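Side-chain contacts in carboxylesterase (PDB 3WJ2), which probably hydrolyses carboxylic ester bonds as an esterase of the alpha/beta-hydrolase fold, from an acid-loving archaeon: residues B[22-27]-B[33-38]; B[27-32]-B[117-122]. All blocks are in the same frame, centred on the assembly; numbering follows the deposited sequence.

In the fold
Both contacts lie on helix 29-43 and the loop leading into it, with centres about 10 Å apart on the same side of the chain's centre. Contact 1 packs loop 22-27 on the second turn of the helix; contact 2 sets the first turn, 29-32, against 117-122, in the loop between strand 109-113 of the central sheet and helix 125-139. Along the chain their segments alternate, 22-27, 27-32, 33-38, 117-122, and Ile27 belongs to both. They touch each other, among other places, where Met24 SD meets Leu32 CD1 and where Arg33 forms a salt bridge with Glu120. Helix 29-43 is thereby joined both to its own lead-in loop and to this loop of the alpha/beta-hydrolase fold.

Contact 1: B[22-27]-B[33-38]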
loop_
_atom_site.group_PDB
_atom_site.type_symbol
_atom_site.label_atom_id
_atom_site.label_comp_id
_atom_site.label_asym_id
_atom_site.label_seq_id
_atom_site.Cartn_x
_atom_site.Cartn_y
_atom_site.Cartn_z
ATOM N N GLY B 22 13.333 -1.053 -26.293
ATOM C CA GLY B 22 13.973 0.181 -25.861
ATOM C C GLY B 22 12.911 1.273 -25.743
ATOM O O GLY B 22 11.726 0.977 -25.787
ATOM N N ASP B 23 13.399 2.504 -25.677
ATOM C CA ASP B 23 12.593 3.722 -25.507
ATOM C C ASP B 23 11.993 4.167 -26.829
ATOM O O ASP B 23 12.682 4.667 -27.695
ATOM C CB ASP B 23 13.537 4.786 -24.970
ATOM C CG ASP B 23 12.864 6.132 -24.689
ATOM O OD1 ASP B 23 11.696 6.342 -25.049
ATOM O OD2 ASP B 23 13.577 7.006 -24.136
ATOM N N MET B 24 10.707 3.937 -27.012
ATOM C CA MET B 24 10.084 4.323 -28.283
ATOM C C MET B 24 9.416 5.714 -28.304
ATOM O O MET B 24 8.700 6.060 -29.246
ATOM C CB MET B 24 9.171 3.210 -28.717
ATOM C CG MET B 24 10.047 2.094 -29.271
ATOM S SD MET B 24 9.129 0.760 -29.955
ATOM C CE MET B 24 8.111 0.271 -28.507
ATOM N N THR B 25 9.765 6.541 -27.323
ATOM C CA THR B 25 9.159 7.867 -27.225
ATOM C C THR B 25 9.703 8.886 -28.198
ATOM O O THR B 25 9.105 9.929 -28.372
ATOM C CB THR B 25 9.182 8.449 -25.775
ATOM O OG1 THR B 25 10.532 8.537 -25.325
ATOM C CG2 THR B 25 8.426 7.589 -24.840
ATOM N N LYS B 26 10.821 8.605 -28.862
ATOM C CA LYS B 26 11.255 9.499 -29.928
ATOM C C LYS B 26 10.927 8.950 -31.325
ATOM O O LYS B 26 11.371 9.533 -32.340
ATOM C CB LYS B 26 12.756 9.821 -29.776
ATOM C CG LYS B 26 13.081 10.777 -28.609
ATOM C CD LYS B 26 12.551 12.215 -28.861
ATOM C CE LYS B 26 13.093 13.184 -27.800
ATOM N NZ LYS B 26 12.946 12.611 -26.416
ATOM N N ILE B 27 10.147 7.860 -31.372
ATOM C CA ILE B 27 9.624 7.270 -32.654
ATOM C C ILE B 27 8.434 8.096 -33.132
ATOM O O ILE B 27 7.616 8.555 -32.300
ATOM C CB ILE B 27 9.285 5.757 -32.490
ATOM C CG1 ILE B 27 10.506 4.902 -32.063
ATOM C CG2 ILE B 27 8.658 5.160 -33.764
ATOM C CD1 ILE B 27 11.782 5.268 -32.829
ATOM N N ARG B 33 2.915 2.993 -34.648
ATOM C CA ARG B 33 1.652 2.296 -34.865
ATOM C C ARG B 33 1.887 1.066 -35.727
ATOM O O ARG B 33 1.429 -0.001 -35.436
ATOM C CB ARG B 33 0.683 3.250 -35.563
ATOM C CG ARG B 33 -0.702 2.614 -35.973
ATOM C CD ARG B 33 -1.572 3.577 -36.710
ATOM N NE ARG B 33 -1.896 4.699 -35.822
ATOM C CZ ARG B 33 -1.669 5.974 -36.091
ATOM N NH1 ARG B 33 -1.124 6.373 -37.285
ATOM N NH2 ARG B 33 -1.959 6.927 -35.185
ATOM N N ASN B 34 2.597 1.265 -36.845
ATOM C CA ASN B 34 2.934 0.138 -37.686
ATOM C C ASN B 34 3.712 -0.946 -36.906
ATOM O O ASN B 34 3.376 -2.127 -36.986
ATOM C CB ASN B 34 3.797 0.667 -38.842
ATOM C CG ASN B 34 4.585 -0.441 -39.522
ATOM O OD1 ASN B 34 5.784 -0.735 -39.213
ATOM N ND2 ASN B 34 3.893 -1.122 -40.377
ATOM N N PHE B 35 4.727 -0.538 -36.153
ATOM C CA PHE B 35 5.481 -1.492 -35.398
ATOM C C PHE B 35 4.613 -2.265 -34.432
ATOM O O PHE B 35 4.644 -3.457 -34.375
ATOM C CB PHE B 35 6.624 -0.808 -34.652
ATOM C CG PHE B 35 7.402 -1.753 -33.782
ATOM C CD1 PHE B 35 8.250 -2.743 -34.366
ATOM C CD2 PHE B 35 7.333 -1.665 -32.392
ATOM C CE1 PHE B 35 8.963 -3.603 -33.570
ATOM C CE2 PHE B 35 8.058 -2.554 -31.574
ATOM C CZ PHE B 35 8.887 -3.504 -32.164
ATOM N N LEU B 36 3.811 -1.550 -33.650
ATOM C CA LEU B 36 3.100 -2.244 -32.625
ATOM C C LEU B 36 1.938 -3.074 -33.212
ATOM O O LEU B 36 1.701 -4.224 -32.726
ATOM C CB LEU B 36 2.610 -1.221 -31.577
ATOM C CG LEU B 36 3.723 -0.487 -30.804
ATOM C CD1 LEU B 36 3.022 0.662 -29.949
ATOM C CD2 LEU B 36 4.446 -1.488 -29.886
ATOM N N ASP B 37 1.253 -2.577 -34.259
ATOM C CA ASP B 37 0.121 -3.353 -34.755
ATOM C C ASP B 37 0.640 -4.604 -35.511
ATOM O O ASP B 37 0.078 -5.672 -35.357
ATOM C CB ASP B 37 -0.773 -2.576 -35.713
ATOM C CG ASP B 37 -1.588 -1.437 -35.019
ATOM O OD1 ASP B 37 -1.640 -1.500 -33.781
ATOM O OD2 ASP B 37 -2.072 -0.563 -35.810
ATOM N N GLU B 38 1.687 -4.400 -36.321
ATOM C CA GLU B 38 2.196 -5.538 -37.120
ATOM C C GLU B 38 2.906 -6.566 -36.245
ATOM O O GLU B 38 2.721 -7.777 -36.457
ATOM C CB GLU B 38 3.039 -5.083 -38.313
ATOM C CG GLU B 38 2.345 -4.147 -39.331
ATOM C CD GLU B 38 1.147 -4.784 -40.128
ATOM O OE1 GLU B 38 0.977 -6.033 -40.099
ATOM O OE2 GLU B 38 0.347 -4.015 -40.736
#
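Met24 and Phe35 meet because each first torsion turns its chain toward the other segment: Met24 sets CG anti to its carbonyl carbon (chi1 -76°), while Phe35 places CG anti to its backbone N (chi1 177°). The thioether then bends at chi3 and the two side chains cross at about a right angle. Met24 SD lies 3.8 Å from Phe35 CE2, touching the CD2-CE2 flank of the ring. Met24 SD sits obliquely to the Phe35 ring, 4.7 Å from its centroid and 51° off the normal. This is a Met-aromatic contact, by which the loop ahead of helix 29-43 folds back on that helix at the surface of the alpha/beta-hydrolase. Beyond the sulfur, Met24 CE reaches Leu36 CD2 at 4.3 Å, a looser apolar touch one residue further along the helix. Leu36 also rests on Phe89. The loop is shaped by its own bonds: in an Asx turn, Thr25 N donates to Asp23 OD1 at 3.0 Å, reaching it on the anti side, well out of the carboxylate plane, and Ile27 N bonds Met24 O across a type I turn. Asp23 OD2 forms a salt bridge with Lys208, and Thr25 packs on helix 207-217.

Contact 2: B[27-32]-B[117-122]; sequences IEPAML and LAPEHK
Pro29 and Pro119 press their rings together obliquely, at the place where the first turn of helix 29-43 meets the loop that follows strand 109-113 in the alpha/beta-hydrolase fold. Both prolines direct CB toward the opposing segment, and each offers two ring carbons. Pro29 CB lies 3.4 Å from Pro119 CD, a close approach for two carbons, and Pro29 CG lies 3.5 Å from Pro119 CG. The CB-CG bond of Pro29 thus lies against the CG-CD bond of Pro119, with no polar atom between them. Pro29 opens the helix, directly after Glu28 at the N-cap, and a cis peptide bond from Ala118 precedes Pro119. Met216 of helix 207-217 touches both prolines, and Tyr212 of that helix packs on Pro29. Without CG and CD, as with an alanine in place of Pro119, the Pro29 ring would probably face a gap and the cis peptide after Ala118 would be harder to keep. Next to the prolines, the Glu120 chain curls back until its carboxylate nears the helix, chi1 being -61° and chi2 88°, although its CB does not point there. The carboxylate's main partner is Arg33, one turn further along the helix than Pro29, which engages both oxygens: Arg33 NH2 forms a salt bridge with Glu120 OE2, and Arg33 NH1 meets Glu120 OE1. Helix and loop are therefore joined by a charged pair beside the apolar one. On its way to that guanidinium, Glu120 OE1 also passes the helix's first turn, lying 4.2 Å from the methyl CB of Ala30.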
loop_
_atom_site.group_PDB
_atom_site.type_symbol
_atom_site.label_atom_id
_atom_site.label_comp_id
_atom_site.label_asym_id
_atom_site.label_seq_id
_atom_site.Cartn_x
_atom_site.Cartn_y
_atom_site.Cartn_z
ATOM N N ILE B 27 10.147 7.860 -31.372
ATOM C CA ILE B 27 9.624 7.270 -32.654
ATOM C C ILE B 27 8.434 8.096 -33.132
ATOM O O ILE B 27 7.616 8.555 -32.300
ATOM C CB ILE B 27 9.285 5.757 -32.490
ATOM C CG1 ILE B 27 10.506 4.902 -32.063
ATOM C CG2 ILE B 27 8.658 5.160 -33.764
ATOM C CD1 ILE B 27 11.782 5.268 -32.829
ATOM N N GLU B 28 8.348 8.337 -34.435
ATOM C CA GLU B 28 7.229 9.068 -35.031
ATOM C C GLU B 28 5.973 8.222 -34.893
ATOM O O GLU B 28 6.044 6.977 -35.010
ATOM C CB GLU B 28 7.491 9.421 -36.494
ATOM C CG GLU B 28 8.608 10.523 -36.656
ATOM C CD GLU B 28 8.282 11.838 -35.905
ATOM O OE1 GLU B 28 7.131 12.336 -36.016
ATOM O OE2 GLU B 28 9.192 12.380 -35.196
ATOM N N PRO B 29 4.837 8.858 -34.552
ATOM C CA PRO B 29 3.651 8.014 -34.253
ATOM C C PRO B 29 3.227 7.038 -35.327
ATOM O O PRO B 29 2.860 5.901 -34.983
ATOM C CB PRO B 29 2.528 9.022 -33.991
ATOM C CG PRO B 29 3.195 10.362 -33.996
ATOM C CD PRO B 29 4.636 10.282 -34.234
ATOM N N ALA B 30 3.207 7.424 -36.603
ATOM C CA ALA B 30 2.752 6.465 -37.625
ATOM C C ALA B 30 3.707 5.233 -37.711
ATOM O O ALA B 30 3.279 4.093 -37.920
ATOM C CB ALA B 30 2.659 7.145 -39.003
ATOM N N MET B 31 5.001 5.477 -37.503
ATOM C CA MET B 31 5.937 4.312 -37.492
ATOM C C MET B 31 5.734 3.417 -36.309
ATOM O O MET B 31 5.733 2.198 -36.413
ATOM C CB MET B 31 7.375 4.876 -37.434
ATOM C CG MET B 31 7.701 5.612 -38.682
ATOM S SD MET B 31 8.395 4.308 -39.750
ATOM C CE MET B 31 9.969 4.320 -38.886
ATOM N N LEU B 32 5.469 4.041 -35.143
ATOM C CA LEU B 32 5.222 3.256 -33.947
ATOM C C LEU B 32 3.949 2.426 -34.063
ATOM O O LEU B 32 3.913 1.303 -33.642
ATOM C CB LEU B 32 5.148 4.179 -32.734
ATOM C CG LEU B 32 4.819 3.551 -31.406
ATOM C CD1 LEU B 32 6.021 2.660 -30.940
ATOM C CD2 LEU B 32 4.617 4.671 -30.454
ATOM N N LEU B 117 -7.703 7.684 -34.570
ATOM C CA LEU B 117 -6.543 7.621 -33.720
ATOM C C LEU B 117 -5.699 8.888 -33.822
ATOM O O LEU B 117 -5.645 9.591 -34.819
ATOM C CB LEU B 117 -5.647 6.389 -34.105
ATOM C CG LEU B 117 -6.435 5.111 -33.996
ATOM C CD1 LEU B 117 -5.549 3.961 -34.709
ATOM C CD2 LEU B 117 -6.696 4.792 -32.533
ATOM N N ALA B 118 -4.987 9.151 -32.716
ATOM C CA ALA B 118 -4.125 10.319 -32.569
ATOM C C ALA B 118 -2.708 9.936 -32.989
ATOM O O ALA B 118 -2.365 8.719 -33.050
ATOM C CB ALA B 118 -4.092 10.675 -31.071
ATOM N N PRO B 119 -1.896 10.961 -33.374
ATOM C CA PRO B 119 -2.152 12.407 -33.335
ATOM C C PRO B 119 -2.830 12.939 -34.576
ATOM O O PRO B 119 -3.155 14.152 -34.589
ATOM C CB PRO B 119 -0.704 13.010 -33.262
ATOM C CG PRO B 119 0.061 11.979 -34.092
ATOM C CD PRO B 119 -0.501 10.643 -33.728
ATOM N N GLU B 120 -3.084 12.059 -35.565
ATOM C CA GLU B 120 -3.741 12.560 -36.749
ATOM C C GLU B 120 -5.108 13.107 -36.393
ATOM O O GLU B 120 -5.568 14.081 -36.993
ATOM C CB GLU B 120 -3.813 11.508 -37.852
ATOM C CG GLU B 120 -2.445 11.000 -38.349
ATOM C CD GLU B 120 -1.861 9.799 -37.559
ATOM O OE1 GLU B 120 -0.918 9.156 -38.088
ATOM O OE2 GLU B 120 -2.358 9.466 -36.461
ATOM N N HIS B 121 -5.731 12.482 -35.394
ATOM C CA HIS B 121 -7.058 12.850 -34.948
ATOM C C HIS B 121 -6.958 12.995 -33.410
ATOM O O HIS B 121 -6.874 11.978 -32.681
ATOM C CB HIS B 121 -8.131 11.833 -35.328
ATOM C CG HIS B 121 -8.215 11.588 -36.787
ATOM N ND1 HIS B 121 -8.915 12.406 -37.648
ATOM C CD2 HIS B 121 -7.656 10.616 -37.535
ATOM C CE1 HIS B 121 -8.739 11.953 -38.886
ATOM N NE2 HIS B 121 -7.976 10.882 -38.843
ATOM N N LYS B 122 -6.914 14.221 -32.963
ATOM C CA LYS B 122 -6.754 14.483 -31.536
ATOM C C LYS B 122 -8.092 14.527 -30.825
ATOM O O LYS B 122 -9.189 14.614 -31.470
ATOM C CB LYS B 122 -5.987 15.815 -31.369
ATOM C CG LYS B 122 -4.489 15.528 -31.613
ATOM C CD LYS B 122 -3.687 16.762 -31.529
ATOM C CE LYS B 122 -2.257 16.469 -31.686
ATOM N NZ LYS B 122 -1.523 16.002 -30.467
#